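Local coordinates for protein carboxyl esterase NP (PDB 4CCW) that hydrolyses carboxylic esters, probably naproxen esters among them, to the carboxylate and the alcohol through an alpha/beta hydrolase active site, at residues A174-G177 with V178-L182; Q19-N22 with E23-L27; E242-V245 with I246-P249; T68-Y71 with P72-A75. All blocks are in the same frame, centred on the assembly; numbering follows the deposited sequence.

Contact 1 of 4, residues A174-G177 with V178-L182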
ATOM      1  N   ALA A 174     -17.842  -1.613  14.349  1.00 38.35           N
ATOM      2  CA  ALA A 174     -19.174  -1.909  14.893  1.00 39.68           C
ATOM      3  C   ALA A 174     -19.766  -3.193  14.307  1.00 39.94           C
ATOM      4  O   ALA A 174     -19.470  -3.542  13.166  1.00 38.45           O
ATOM      5  CB  ALA A 174     -20.118  -0.733  14.674  1.00 40.11           C
ATOM      6  N   SER A 175     -20.586  -3.879  15.108  1.00 41.61           N
ATOM      7  CA  SER A 175     -21.273  -5.146  14.749  1.00 42.23           C
ATOM      8  C   SER A 175     -20.552  -6.020  13.704  1.00 41.15           C
ATOM      9  O   SER A 175     -19.481  -6.560  13.988  1.00 41.47           O
ATOM     10  CB  SER A 175     -22.750  -4.900  14.376  1.00 42.42           C
ATOM     11  OG  SER A 175     -22.872  -3.948  13.328  1.00 42.67           O
ATOM     12  N   ASN A 176     -21.128  -6.155  12.510  1.00 40.73           N
ATOM     13  CA  ASN A 176     -20.531  -6.984  11.450  1.00 40.74           C
ATOM     14  C   ASN A 176     -19.770  -6.166  10.391  1.00 39.20           C
ATOM     15  O   ASN A 176     -19.739  -6.516   9.206  1.00 37.63           O
ATOM     16  CB  ASN A 176     -21.601  -7.887  10.814  1.00 42.71           C
ATOM     17  CG  ASN A 176     -22.700  -7.101  10.112  1.00 43.21           C
ATOM     18  OD1 ASN A 176     -22.935  -5.926  10.404  1.00 42.89           O
ATOM     19  ND2 ASN A 176     -23.389  -7.757   9.179  1.00 44.29           N
ATOM     20  N   GLY A 177     -19.145  -5.081  10.842  1.00 38.12           N
ATOM     21  CA  GLY A 177     -18.446  -4.149   9.960  1.00 36.70           C
ATOM     22  C   GLY A 177     -17.381  -4.729   9.048  1.00 36.15           C
ATOM     23  O   GLY A 177     -17.209  -4.261   7.914  1.00 35.37           O
ATOM     24  N   VAL A 178     -16.644  -5.732   9.526  1.00 36.86           N
ATOM     25  CA  VAL A 178     -15.600  -6.344   8.712  1.00 36.50           C
ATOM     26  C   VAL A 178     -16.189  -7.057   7.497  1.00 36.28           C
ATOM     27  O   VAL A 178     -15.711  -6.883   6.376  1.00 34.25           O
ATOM     28  CB  VAL A 178     -14.694  -7.288   9.528  1.00 38.45           C
ATOM     29  CG1 VAL A 178     -13.916  -8.223   8.612  1.00 38.40           C
ATOM     30  CG2 VAL A 178     -13.740  -6.470  10.386  1.00 38.59           C
ATOM     31  N   GLU A 179     -17.240  -7.838   7.738  1.00 37.35           N
ATOM     32  CA  GLU A 179     -17.948  -8.551   6.686  1.00 38.55           C
ATOM     33  C   GLU A 179     -18.620  -7.606   5.686  1.00 36.56           C
ATOM     34  O   GLU A 179     -18.584  -7.853   4.479  1.00 35.94           O
ATOM     35  CB  GLU A 179     -18.990  -9.483   7.305  1.00 41.65           C
ATOM     36  CG  GLU A 179     -19.675 -10.392   6.298  1.00 44.81           C
ATOM     37  CD  GLU A 179     -20.701 -11.289   6.944  1.00 47.59           C
ATOM     38  OE1 GLU A 179     -20.313 -12.333   7.508  1.00 50.66           O
ATOM     39  OE2 GLU A 179     -21.899 -10.954   6.879  1.00 49.23           O
ATOM     40  N   LYS A 180     -19.233  -6.537   6.197  1.00 35.23           N
ATOM     41  CA  LYS A 180     -19.861  -5.513   5.362  1.00 34.11           C
ATOM     42  C   LYS A 180     -18.837  -4.855   4.451  1.00 32.29           C
ATOM     43  O   LYS A 180     -19.069  -4.708   3.256  1.00 31.67           O
ATOM     44  CB  LYS A 180     -20.501  -4.423   6.222  1.00 34.71           C
ATOM     45  CG  LYS A 180     -21.628  -4.878   7.132  1.00 37.10           C
ATOM     46  CD  LYS A 180     -22.986  -4.770   6.466  1.00 39.06           C
ATOM     47  CE  LYS A 180     -24.089  -4.835   7.514  1.00 41.07           C
ATOM     48  NZ  LYS A 180     -25.434  -5.033   6.914  1.00 43.98           N
ATOM     49  N   PHE A 181     -17.711  -4.446   5.032  1.00 31.03           N
ATOM     50  CA  PHE A 181     -16.633  -3.805   4.280  1.00 30.42           C
ATOM     51  C   PHE A 181     -16.148  -4.700   3.134  1.00 30.80           C
ATOM     52  O   PHE A 181     -16.082  -4.268   1.979  1.00 30.11           O
ATOM     53  CB  PHE A 181     -15.488  -3.456   5.236  1.00 29.99           C
ATOM     54  CG  PHE A 181     -14.313  -2.774   4.582  1.00 30.02           C
ATOM     55  CD1 PHE A 181     -14.256  -1.385   4.502  1.00 29.19           C
ATOM     56  CD2 PHE A 181     -13.233  -3.519   4.119  1.00 30.72           C
ATOM     57  CE1 PHE A 181     -13.167  -0.751   3.923  1.00 29.79           C
ATOM     58  CE2 PHE A 181     -12.139  -2.891   3.547  1.00 31.39           C
ATOM     59  CZ  PHE A 181     -12.105  -1.508   3.450  1.00 30.20           C
ATOM     60  N   LEU A 182     -15.851  -5.958   3.448  1.00 32.50           N
ATOM     61  CA  LEU A 182     -15.278  -6.874   2.455  1.00 33.88           C
ATOM     62  C   LEU A 182     -16.245  -7.257   1.323  1.00 34.82           C
ATOM     63  O   LEU A 182     -15.846  -7.338   0.157  1.00 34.43           O
ATOM     64  CB  LEU A 182     -14.673  -8.106   3.145  1.00 35.80           C
ATOM     65  CG  LEU A 182     -13.388  -7.831   3.944  1.00 36.04           C
ATOM     66  CD1 LEU A 182     -12.944  -9.081   4.695  1.00 38.50           C
ATOM     67  CD2 LEU A 182     -12.258  -7.285   3.069  1.00 35.91           C
TER

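Contact 2 of 4, residues Q19-N22 with E23-L27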
ATOM      1  N   GLN A  19       0.446 -11.854  16.619  1.00 30.30           N
ATOM      2  CA  GLN A  19       0.381 -13.288  16.352  1.00 31.40           C
ATOM      3  C   GLN A  19      -0.255 -13.590  14.983  1.00 31.13           C
ATOM      4  O   GLN A  19       0.267 -14.410  14.221  1.00 31.95           O
ATOM      5  CB  GLN A  19      -0.373 -14.017  17.476  1.00 32.43           C
ATOM      6  CG  GLN A  19      -0.433 -15.530  17.315  1.00 34.47           C
ATOM      7  CD  GLN A  19       0.942 -16.178  17.208  1.00 36.53           C
ATOM      8  OE1 GLN A  19       1.923 -15.687  17.770  1.00 36.75           O
ATOM      9  NE2 GLN A  19       1.015 -17.294  16.488  1.00 38.30           N
ATOM     10  N   THR A  20      -1.372 -12.933  14.679  1.00 30.43           N
ATOM     11  CA  THR A  20      -2.048 -13.124  13.387  1.00 30.32           C
ATOM     12  C   THR A  20      -1.188 -12.667  12.204  1.00 29.65           C
ATOM     13  O   THR A  20      -1.238 -13.259  11.129  1.00 30.25           O
ATOM     14  CB  THR A  20      -3.445 -12.438  13.311  1.00 30.99           C
ATOM     15  OG1 THR A  20      -3.315 -11.014  13.450  1.00 29.64           O
ATOM     16  CG2 THR A  20      -4.409 -13.004  14.370  1.00 32.73           C
ATOM     17  N   TYR A  21      -0.415 -11.604  12.414  1.00 28.88           N
ATOM     18  CA  TYR A  21       0.508 -11.084  11.398  1.00 29.42           C
ATOM     19  C   TYR A  21       1.550 -12.159  11.084  1.00 30.50           C
ATOM     20  O   TYR A  21       1.835 -12.442   9.911  1.00 31.79           O
ATOM     21  CB  TYR A  21       1.177  -9.813  11.937  1.00 29.22           C
ATOM     22  CG  TYR A  21       2.052  -9.059  10.961  1.00 30.33           C
ATOM     23  CD1 TYR A  21       3.247  -9.613  10.481  1.00 31.72           C
ATOM     24  CD2 TYR A  21       1.711  -7.775  10.560  1.00 30.85           C
ATOM     25  CE1 TYR A  21       4.055  -8.903   9.600  1.00 33.41           C
ATOM     26  CE2 TYR A  21       2.508  -7.058   9.692  1.00 32.88           C
ATOM     27  CZ  TYR A  21       3.673  -7.627   9.213  1.00 34.17           C
ATOM     28  OH  TYR A  21       4.446  -6.906   8.347  1.00 36.24           O
ATOM     29  N   ASN A  22       2.100 -12.767  12.128  1.00 30.89           N
ATOM     30  CA  ASN A  22       3.098 -13.822  11.977  1.00 32.91           C
ATOM     31  C   ASN A  22       2.528 -15.045  11.270  1.00 33.80           C
ATOM     32  O   ASN A  22       3.210 -15.674  10.463  1.00 35.16           O
ATOM     33  CB  ASN A  22       3.694 -14.199  13.340  1.00 33.94           C
ATOM     34  CG  ASN A  22       4.579 -13.100  13.908  1.00 34.62           C
ATOM     35  OD1 ASN A  22       4.962 -12.167  13.198  1.00 35.48           O
ATOM     36  ND2 ASN A  22       4.895 -13.193  15.188  1.00 35.45           N
ATOM     37  N   GLU A  23       1.270 -15.364  11.563  1.00 33.15           N
ATOM     38  CA  GLU A  23       0.608 -16.490  10.916  1.00 35.48           C
ATOM     39  C   GLU A  23       0.331 -16.236   9.430  1.00 35.27           C
ATOM     40  O   GLU A  23       0.435 -17.150   8.618  1.00 37.15           O
ATOM     41  CB  GLU A  23      -0.649 -16.896  11.681  1.00 36.48           C
ATOM     42  CG  GLU A  23      -0.294 -17.458  13.050  1.00 38.59           C
ATOM     43  CD  GLU A  23      -1.474 -18.007  13.815  1.00 40.82           C
ATOM     44  OE1 GLU A  23      -2.569 -18.126  13.235  1.00 42.38           O
ATOM     45  OE2 GLU A  23      -1.301 -18.327  15.010  1.00 42.90           O
ATOM     46  N   SER A  24       0.008 -14.992   9.078  1.00 34.17           N
ATOM     47  CA  SER A  24      -0.129 -14.609   7.662  1.00 34.57           C
ATOM     48  C   SER A  24       1.185 -14.725   6.885  1.00 36.44           C
ATOM     49  O   SER A  24       1.171 -14.985   5.686  1.00 37.19           O
ATOM     50  CB  SER A  24      -0.671 -13.192   7.526  1.00 33.15           C
ATOM     51  OG  SER A  24      -2.037 -13.122   7.892  1.00 32.09           O
ATOM     52  N   LEU A  25       2.316 -14.526   7.559  1.00 53.02           N
ATOM     53  CA  LEU A  25       3.617 -14.651   6.897  1.00 52.51           C
ATOM     54  C   LEU A  25       3.944 -16.075   6.439  1.00 54.36           C
ATOM     55  O   LEU A  25       4.828 -16.272   5.615  1.00 54.22           O
ATOM     56  CB  LEU A  25       4.749 -14.093   7.763  1.00 53.11           C
ATOM     57  CG  LEU A  25       5.028 -12.592   7.701  1.00 51.62           C
ATOM     58  CD1 LEU A  25       6.430 -12.325   8.225  1.00 52.78           C
ATOM     59  CD2 LEU A  25       4.890 -12.043   6.285  1.00 50.03           C
ATOM     60  N   SER A  26       3.215 -17.058   6.959  1.00 56.92           N
ATOM     61  CA  SER A  26       3.347 -18.434   6.490  1.00 59.44           C
ATOM     62  C   SER A  26       2.733 -18.635   5.096  1.00 58.13           C
ATOM     63  O   SER A  26       2.946 -19.679   4.470  1.00 60.36           O
ATOM     64  CB  SER A  26       2.741 -19.417   7.499  1.00 63.01           C
ATOM     65  OG  SER A  26       1.325 -19.388   7.457  1.00 64.32           O
ATOM     66  N   LEU A  27       1.975 -17.638   4.630  1.00 55.87           N
ATOM     67  CA  LEU A  27       1.425 -17.626   3.269  1.00 54.90           C
ATOM     68  C   LEU A  27       2.436 -17.129   2.226  1.00 53.26           C
ATOM     69  O   LEU A  27       2.145 -17.135   1.015  1.00 54.06           O
ATOM     70  CB  LEU A  27       0.153 -16.772   3.193  1.00 54.36           C
ATOM     71  CG  LEU A  27      -1.013 -17.030   4.155  1.00 56.26           C
ATOM     72  CD1 LEU A  27      -2.081 -15.956   3.989  1.00 56.39           C
ATOM     73  CD2 LEU A  27      -1.603 -18.425   3.980  1.00 58.58           C
TER

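Contact 3 of 4, residues E242-V245 with I246-P249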
ATOM      1  N   GLU A 242     -12.091  -2.668 -12.685  1.00 26.46           N
ATOM      2  CA  GLU A 242     -13.428  -2.325 -13.195  1.00 27.00           C
ATOM      3  C   GLU A 242     -14.485  -2.266 -12.093  1.00 26.51           C
ATOM      4  O   GLU A 242     -15.414  -1.465 -12.169  1.00 26.50           O
ATOM      5  CB  GLU A 242     -13.876  -3.268 -14.340  1.00 29.17           C
ATOM      6  CG  GLU A 242     -14.172  -4.701 -13.924  1.00 30.99           C
ATOM      7  CD  GLU A 242     -14.856  -5.543 -15.011  1.00 32.72           C
ATOM      8  OE1 GLU A 242     -15.808  -5.082 -15.671  1.00 33.50           O
ATOM      9  OE2 GLU A 242     -14.449  -6.695 -15.200  1.00 34.82           O
ATOM     10  N   HIS A 243     -14.317  -3.101 -11.067  1.00 25.98           N
ATOM     11  CA  HIS A 243     -15.278  -3.182  -9.972  1.00 26.23           C
ATOM     12  C   HIS A 243     -14.916  -2.294  -8.798  1.00 24.91           C
ATOM     13  O   HIS A 243     -15.476  -2.441  -7.711  1.00 25.23           O
ATOM     14  CB  HIS A 243     -15.503  -4.645  -9.590  1.00 27.52           C
ATOM     15  CG  HIS A 243     -16.116  -5.462 -10.710  1.00 29.27           C
ATOM     16  ND1 HIS A 243     -15.599  -6.639 -11.132  1.00 30.33           N
ATOM     17  CD2 HIS A 243     -17.204  -5.192 -11.533  1.00 30.24           C
ATOM     18  CE1 HIS A 243     -16.350  -7.116 -12.156  1.00 31.77           C
ATOM     19  NE2 HIS A 243     -17.335  -6.227 -12.396  1.00 31.72           N
ATOM     20  N   GLU A 244     -14.000  -1.345  -9.020  1.00 23.77           N
ATOM     21  CA  GLU A 244     -13.609  -0.371  -7.971  1.00 23.18           C
ATOM     22  C   GLU A 244     -14.814   0.314  -7.341  1.00 23.27           C
ATOM     23  O   GLU A 244     -15.766   0.658  -8.035  1.00 23.99           O
ATOM     24  CB  GLU A 244     -12.627   0.675  -8.540  1.00 22.27           C
ATOM     25  CG  GLU A 244     -12.219   1.751  -7.536  1.00 21.48           C
ATOM     26  CD  GLU A 244     -11.474   1.179  -6.343  1.00 21.41           C
ATOM     27  OE1 GLU A 244     -10.228   1.047  -6.418  1.00 21.50           O
ATOM     28  OE2 GLU A 244     -12.154   0.844  -5.344  1.00 21.97           O
ATOM     29  N   VAL A 245     -14.761   0.526  -6.026  1.00 23.14           N
ATOM     30  CA  VAL A 245     -15.865   1.130  -5.278  1.00 23.56           C
ATOM     31  C   VAL A 245     -15.476   2.431  -4.578  1.00 22.70           C
ATOM     32  O   VAL A 245     -16.360   3.187  -4.133  1.00 23.24           O
ATOM     33  CB  VAL A 245     -16.427   0.176  -4.199  1.00 24.52           C
ATOM     34  CG1 VAL A 245     -17.129  -1.028  -4.835  1.00 25.54           C
ATOM     35  CG2 VAL A 245     -15.320  -0.236  -3.225  1.00 24.53           C
ATOM     36  N   ILE A 246     -14.176   2.699  -4.435  1.00 22.08           N
ATOM     37  CA  ILE A 246     -13.745   3.867  -3.638  1.00 21.52           C
ATOM     38  C   ILE A 246     -13.874   5.176  -4.420  1.00 21.29           C
ATOM     39  O   ILE A 246     -13.897   6.259  -3.824  1.00 20.97           O
ATOM     40  CB  ILE A 246     -12.328   3.711  -2.992  1.00 21.36           C
ATOM     41  CG1 ILE A 246     -11.198   3.787  -4.034  1.00 20.90           C
ATOM     42  CG2 ILE A 246     -12.278   2.425  -2.140  1.00 21.91           C
ATOM     43  CD1 ILE A 246      -9.846   4.250  -3.475  1.00 20.97           C
ATOM     44  N   TYR A 247     -13.935   5.043  -5.749  1.00 21.02           N
ATOM     45  CA  TYR A 247     -14.284   6.118  -6.680  1.00 20.94           C
ATOM     46  C   TYR A 247     -14.575   5.464  -8.026  1.00 21.20           C
ATOM     47  O   TYR A 247     -14.511   4.224  -8.159  1.00 21.54           O
ATOM     48  CB  TYR A 247     -13.167   7.187  -6.768  1.00 20.26           C
ATOM     49  CG  TYR A 247     -11.775   6.593  -6.846  1.00 20.16           C
ATOM     50  CD1 TYR A 247     -11.473   5.614  -7.810  1.00 20.00           C
ATOM     51  CD2 TYR A 247     -10.777   6.989  -5.957  1.00 19.93           C
ATOM     52  CE1 TYR A 247     -10.222   5.048  -7.876  1.00 20.41           C
ATOM     53  CE2 TYR A 247      -9.512   6.442  -6.018  1.00 19.94           C
ATOM     54  CZ  TYR A 247      -9.237   5.475  -6.995  1.00 20.27           C
ATOM     55  OH  TYR A 247      -7.991   4.908  -7.065  1.00 20.41           O
ATOM     56  N   ASP A 248     -14.911   6.261  -9.032  1.00 21.09           N
ATOM     57  CA  ASP A 248     -15.167   5.708 -10.357  1.00 21.44           C
ATOM     58  C   ASP A 248     -13.834   5.485 -11.077  1.00 20.84           C
ATOM     59  O   ASP A 248     -13.053   6.433 -11.237  1.00 20.55           O
ATOM     60  CB  ASP A 248     -16.088   6.638 -11.146  1.00 22.21           C
ATOM     61  CG  ASP A 248     -16.431   6.089 -12.527  1.00 22.52           C
ATOM     62  OD1 ASP A 248     -15.526   5.707 -13.299  1.00 22.77           O
ATOM     63  OD2 ASP A 248     -17.624   6.064 -12.870  1.00 23.86           O
ATOM     64  N   PRO A 249     -13.532   4.221 -11.443  1.00 20.83           N
ATOM     65  CA  PRO A 249     -12.173   3.956 -11.910  1.00 21.01           C
ATOM     66  C   PRO A 249     -11.936   4.563 -13.278  1.00 21.21           C
ATOM     67  O   PRO A 249     -10.818   4.927 -13.597  1.00 21.03           O
ATOM     68  CB  PRO A 249     -12.097   2.421 -11.960  1.00 21.04           C
ATOM     69  CG  PRO A 249     -13.516   1.973 -12.154  1.00 21.65           C
ATOM     70  CD  PRO A 249     -14.355   3.000 -11.414  1.00 21.45           C
TER
HETATM   71  O   HOH W   1     -17.480   2.990  -8.325  1.00 36.60           O

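Contact 4 of 4, residues T68-Y71 with P72-A75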
ATOM      1  N   THR A  68       1.831  -8.077   4.742  1.00 28.81           N
ATOM      2  CA  THR A  68       1.524  -9.489   4.542  1.00 29.14           C
ATOM      3  C   THR A  68       0.601  -9.722   3.342  1.00 28.77           C
ATOM      4  O   THR A  68       0.486 -10.866   2.885  1.00 29.74           O
ATOM      5  CB  THR A  68       0.859 -10.121   5.782  1.00 30.22           C
ATOM      6  OG1 THR A  68      -0.401  -9.474   6.014  1.00 30.48           O
ATOM      7  CG2 THR A  68       1.753  -9.999   7.008  1.00 30.67           C
ATOM      8  N   MET A  69      -0.042  -8.656   2.840  1.00 27.47           N
ATOM      9  CA  MET A  69      -0.998  -8.764   1.725  1.00 27.98           C
ATOM     10  C   MET A  69      -0.359  -9.178   0.405  1.00 27.47           C
ATOM     11  O   MET A  69      -1.062  -9.584  -0.512  1.00 28.05           O
ATOM     12  CB  MET A  69      -1.787  -7.465   1.509  1.00 27.22           C
ATOM     13  CG  MET A  69      -0.982  -6.304   0.950  1.00 26.82           C
ATOM     14  SD  MET A  69      -2.060  -4.990   0.332  1.00 27.07           S
ATOM     15  CE  MET A  69      -2.485  -5.566  -1.311  1.00 26.77           C
ATOM     16  N   TRP A  70       0.962  -9.063   0.312  1.00 28.00           N
ATOM     17  CA  TRP A  70       1.676  -9.333  -0.953  1.00 27.91           C
ATOM     18  C   TRP A  70       1.934 -10.795  -1.256  1.00 29.69           C
ATOM     19  O   TRP A  70       2.655 -11.116  -2.217  1.00 29.45           O
ATOM     20  CB  TRP A  70       2.982  -8.548  -0.999  1.00 27.74           C
ATOM     21  CG  TRP A  70       2.805  -7.051  -0.928  1.00 26.98           C
ATOM     22  CD1 TRP A  70       3.245  -6.189   0.068  1.00 26.25           C
ATOM     23  CD2 TRP A  70       2.138  -6.187  -1.916  1.00 26.10           C
ATOM     24  NE1 TRP A  70       2.881  -4.889  -0.211  1.00 26.21           N
ATOM     25  CE2 TRP A  70       2.226  -4.821  -1.395  1.00 26.41           C
ATOM     26  CE3 TRP A  70       1.492  -6.409  -3.132  1.00 26.73           C
ATOM     27  CZ2 TRP A  70       1.691  -3.732  -2.085  1.00 25.17           C
ATOM     28  CZ3 TRP A  70       0.954  -5.305  -3.814  1.00 26.05           C
ATOM     29  CH2 TRP A  70       1.051  -4.002  -3.294  1.00 25.92           C
ATOM     30  N   TYR A  71       1.327 -11.701  -0.483  1.00 30.64           N
ATOM     31  CA  TYR A  71       1.579 -13.143  -0.673  1.00 31.74           C
ATOM     32  C   TYR A  71       1.274 -13.707  -2.077  1.00 31.98           C
ATOM     33  O   TYR A  71       1.945 -14.656  -2.491  1.00 32.44           O
ATOM     34  CB  TYR A  71       0.941 -14.005   0.439  1.00 32.87           C
ATOM     35  CG  TYR A  71      -0.572 -14.034   0.447  1.00 32.85           C
ATOM     36  CD1 TYR A  71      -1.275 -14.932  -0.349  1.00 33.67           C
ATOM     37  CD2 TYR A  71      -1.303 -13.158   1.258  1.00 32.57           C
ATOM     38  CE1 TYR A  71      -2.662 -14.951  -0.356  1.00 34.33           C
ATOM     39  CE2 TYR A  71      -2.687 -13.178   1.272  1.00 32.90           C
ATOM     40  CZ  TYR A  71      -3.363 -14.064   0.462  1.00 33.85           C
ATOM     41  OH  TYR A  71      -4.735 -14.083   0.463  1.00 34.44           O
ATOM     42  N   PRO A  72       0.297 -13.126  -2.816  1.00 31.79           N
ATOM     43  CA  PRO A  72       0.005 -13.667  -4.154  1.00 32.47           C
ATOM     44  C   PRO A  72       0.947 -13.173  -5.248  1.00 32.15           C
ATOM     45  O   PRO A  72       0.858 -13.629  -6.393  1.00 32.32           O
ATOM     46  CB  PRO A  72      -1.404 -13.136  -4.457  1.00 32.50           C
ATOM     47  CG  PRO A  72      -1.908 -12.514  -3.199  1.00 32.49           C
ATOM     48  CD  PRO A  72      -0.700 -12.117  -2.421  1.00 30.78           C
ATOM     49  N   ASN A  73       1.828 -12.247  -4.902  1.00 31.22           N
ATOM     50  CA  ASN A  73       2.599 -11.517  -5.906  1.00 31.02           C
ATOM     51  C   ASN A  73       4.082 -11.703  -5.695  1.00 31.58           C
ATOM     52  O   ASN A  73       4.872 -11.546  -6.622  1.00 31.69           O
ATOM     53  CB  ASN A  73       2.289 -10.015  -5.840  1.00 30.09           C
ATOM     54  CG  ASN A  73       0.823  -9.726  -5.614  1.00 29.41           C
ATOM     55  OD1 ASN A  73       0.416  -9.407  -4.489  1.00 30.10           O
ATOM     56  ND2 ASN A  73       0.010  -9.865  -6.668  1.00 30.26           N
ATOM     57  N   ILE A  74       4.457 -12.044  -4.467  1.00 31.74           N
ATOM     58  CA  ILE A  74       5.851 -11.973  -4.062  1.00 32.67           C
ATOM     59  C   ILE A  74       6.750 -13.036  -4.719  1.00 34.12           C
ATOM     60  O   ILE A  74       7.921 -12.769  -4.961  1.00 34.88           O
ATOM     61  CB  ILE A  74       6.005 -11.963  -2.521  1.00 33.24           C
ATOM     62  CG1 ILE A  74       7.426 -11.531  -2.113  1.00 32.97           C
ATOM     63  CG2 ILE A  74       5.639 -13.315  -1.919  1.00 33.75           C
ATOM     64  CD1 ILE A  74       7.762 -10.093  -2.452  1.00 33.49           C
ATOM     65  N   ALA A  75       6.210 -14.217  -5.027  1.00 35.18           N
ATOM     66  CA  ALA A  75       7.019 -15.259  -5.701  1.00 36.62           C
ATOM     67  C   ALA A  75       7.493 -14.809  -7.085  1.00 36.77           C
ATOM     68  O   ALA A  75       8.663 -15.003  -7.437  1.00 37.37           O
ATOM     69  CB  ALA A  75       6.254 -16.570  -5.798  1.00 38.31           C
TER
HETATM   70  O   HOH W   2      -1.681  -8.493  -3.098  1.00 25.98           O
HETATM   71  O   HOH W   3       3.507 -15.161  -4.836  1.00 30.54           O

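Contact 1 of 4, residues A174-G177 with V178-L182
Lys180 turns its CG anti to its own carbonyl carbon (chi1 -63°) and then bends at chi2, while Asn176 sets CG between its backbone N and carbonyl carbon (chi1 63°); together these turns bring the lysine chain up against the carboxamide. The lysine's CE is almost equally far from the two ends of the amide, 3.3 Å from Asn176 OD1 and 3.4 Å from Asn176 ND2, the two side chains crossing at a slant. Nearer the backbone, Lys180 CG sits 3.2 Å from Asn176 O. The meeting is therefore one of methylenes against a flat polar group, which suits a long, flexible residue on the outer side of the first helical turn. The backbone of the same turn is held by two bonds: Lys180 N donates to Asn176 O over 3.1 Å, nearly straight at 166°, and Phe181 N donates to Gly177 O at 2.9 Å. Asn176 stands at the N-cap of helix 177-185, although its side chain makes no capping bond. This helix belongs to the cap inserted between strands 146-152 and 236-241 of the alpha/beta hydrolase fold, and Phe181 reaches from it into the pocket, where it touches the bound (2-hydroxyethoxy)acetic acid. With an alanine here in place of Asn176, the amide would be gone and the lysine chain, left without that flank, would probably be freer to turn. Gly177 fits because a side chain would collide with Ala174 O, the acceptor for Gly177 N at 2.8 Å. Val178, branched and apolar, faces Phe200, Gln201 and Val204 of helix 194-205.

Contact 2 of 4, residues Q19-N22 with E23-L27
Glu23 N, Ser24 N and Leu25 N reach back four residues to Gln19 O, Thr20 O and Tyr21 O in ordinary alpha-helical bonds, after which Ser26 N and Leu27 N turn to carbonyls only three residues back. On this frame the sharpest side-chain contact is between Gln19 and Glu23, one turn apart. Gln19 NE2 donates to Glu23 OE2 at 2.9 Å in an almost linear bond (174°). The acceptor lies practically in the plane of the amide, but the donor arrives on the anti side of the carboxylate oxygen, and the two flat groups stand 77° apart. Gln19 sends CG out anti to its backbone N and then folds at chi2 (57°), which swings the amide along the helix toward the glutamate. On the inner face, Leu25 CG approaches Tyr21 CE1 obliquely at 4.3 Å, a loose apolar contact continued by Ile47 of strand 42-49. Tyrosine suits this place because its shaft packs inward while its OH bonds to Asp87; likewise Ser24 OG bonds to Gln199 of helix 194-205. Helix 12-24 is thus packed against strand 42-49 through Tyr21 and Leu25 and against helix 194-205 through Thr20 and Ser24. Small Ser26 folds its hydroxyl back, OG donating to Glu23 O at 2.7 Å, so that this carbonyl is gripped twice, by Ser26 N as well. Because the glutamine is neutral, the bond to Glu23 brings directional fit without cancelling charge, and probably steadies the carboxylate's orientation on this exposed side of the helix.

Contact 3 of 4, residues E242-V245 with I246-P249
Glu244 OE2 is gripped by two backbone amides of the turn that follows it. Ile246 N donates to Glu244 OE2 at 2.9 Å in a nearly straight bond (169°), coming from above the carboxylate plane, 39° out of it. Val245 N reaches the same oxygen, Glu244 OE2, at 2.7 Å by a more bent path on its anti side. The glutamate can fold back onto the next residues because its chain bends at chi2 (63°). Hydrocarbon groups surround the carboxylate and its chain: Ile246 CG1 stands 3.4 Å from Glu244 OE2, and Glu244 CG lies 3.9 Å from Tyr247 CE1, meeting the ring obliquely. Pro249, whose ring fits the start of helix 249-259, brings its CB to 3.9 Å from Glu244 CB. Ile246 CG1 also sits over the centre of one face of the Tyr247 ring, so this one methylene touches both the carboxylate of Glu244 and the tyrosine, and Tyr247 OH bonds to Pro154 O. Further out, a water donates to Glu244 O at 2.9 Å and to Tyr247 O, tying the two limbs of the turn together. Val245 and Ile246 rest on Trp184 and Met185 of helix 177-185, while Asp248 caps helix 249-259 through Ser251 N. The loop leaves strand 236-241, where alpha/beta hydrolases commonly carry the triad acid, and Glu244 OE1 bonds to ND1 of the active-site His273; both are consistent with Glu244 as that acid. With OE2 pinned by two amides and OE1 turned to the histidine, the carboxylate is probably held against rotation, so that the imidazole keeps a fixed orientation.

Contact 4 of 4, residues T68-Y71 with P72-A75
Tyr71 and Pro72 meet where a 3-10 turn gives way to helix 74-80, within the beta-alpha-beta crossover that joins the parallel strands 56-60 and 82-86. The tight part is a CH-pi contact: Pro72 CD lies over one face of the tyrosine ring, 3.7 Å from the Tyr71 ring centroid and 22° off its normal. Chi1 of 68° places Tyr71 CG between the backbone N and the carbonyl carbon, the rotation that lays the ring beside the proline that follows. The ring's far end is held as well, since Tyr71 OH bonds to His193 N. A leucine in place of Tyr71 has neither the flat face nor the hydroxyl, and would probably leave Pro72 CD without its CH-pi partner and His193 N without this acceptor. Equally close is the inner side, where Asn73 OD1 sits at the edge of the indole, 3.5 Å from Trp70 CE3, while Asn73 ND2 bonds to Asn284 and Ser276. On this packed side a water bridges two buried residues, donating to Met69 O and, at 2.7 Å, to Asn73 OD1. Trp70, broad and apolar, fills the space against Ile126 and Leu128 of strand 123-128. In the backbone Asn73 N donates to Trp70 O at 3.0 Å; Ile74 N adds a weak bond to the same carbonyl. The solvent side is looser: beside exposed Ala75 a second water donates to Tyr71 O and accepts from Ala75 N, at 2.9 Å from each.

From the N terminus the order is contact 2, contact 4, contact 1, contact 3; each is local to one stretch of chain, and none nests within or crosses another. Contact 2 ends the N-terminal helix, and contact 4 closes the loop between strand 56-60 and helix 74-80. These two touch by packing: Leu27 O lies 3.4 Å from Tyr71 CB, and Tyr21 and Leu25 meet Thr68. Contact 1 opens helix 177-185 in the cap, and contact 3 forms the turn between strand 236-241 and helix 249-259. Their nearest atoms are about 7 Å apart, yet helix 177-185 joins them, since Trp184 and Met185 meet Val245 and Ile246 beside the active site.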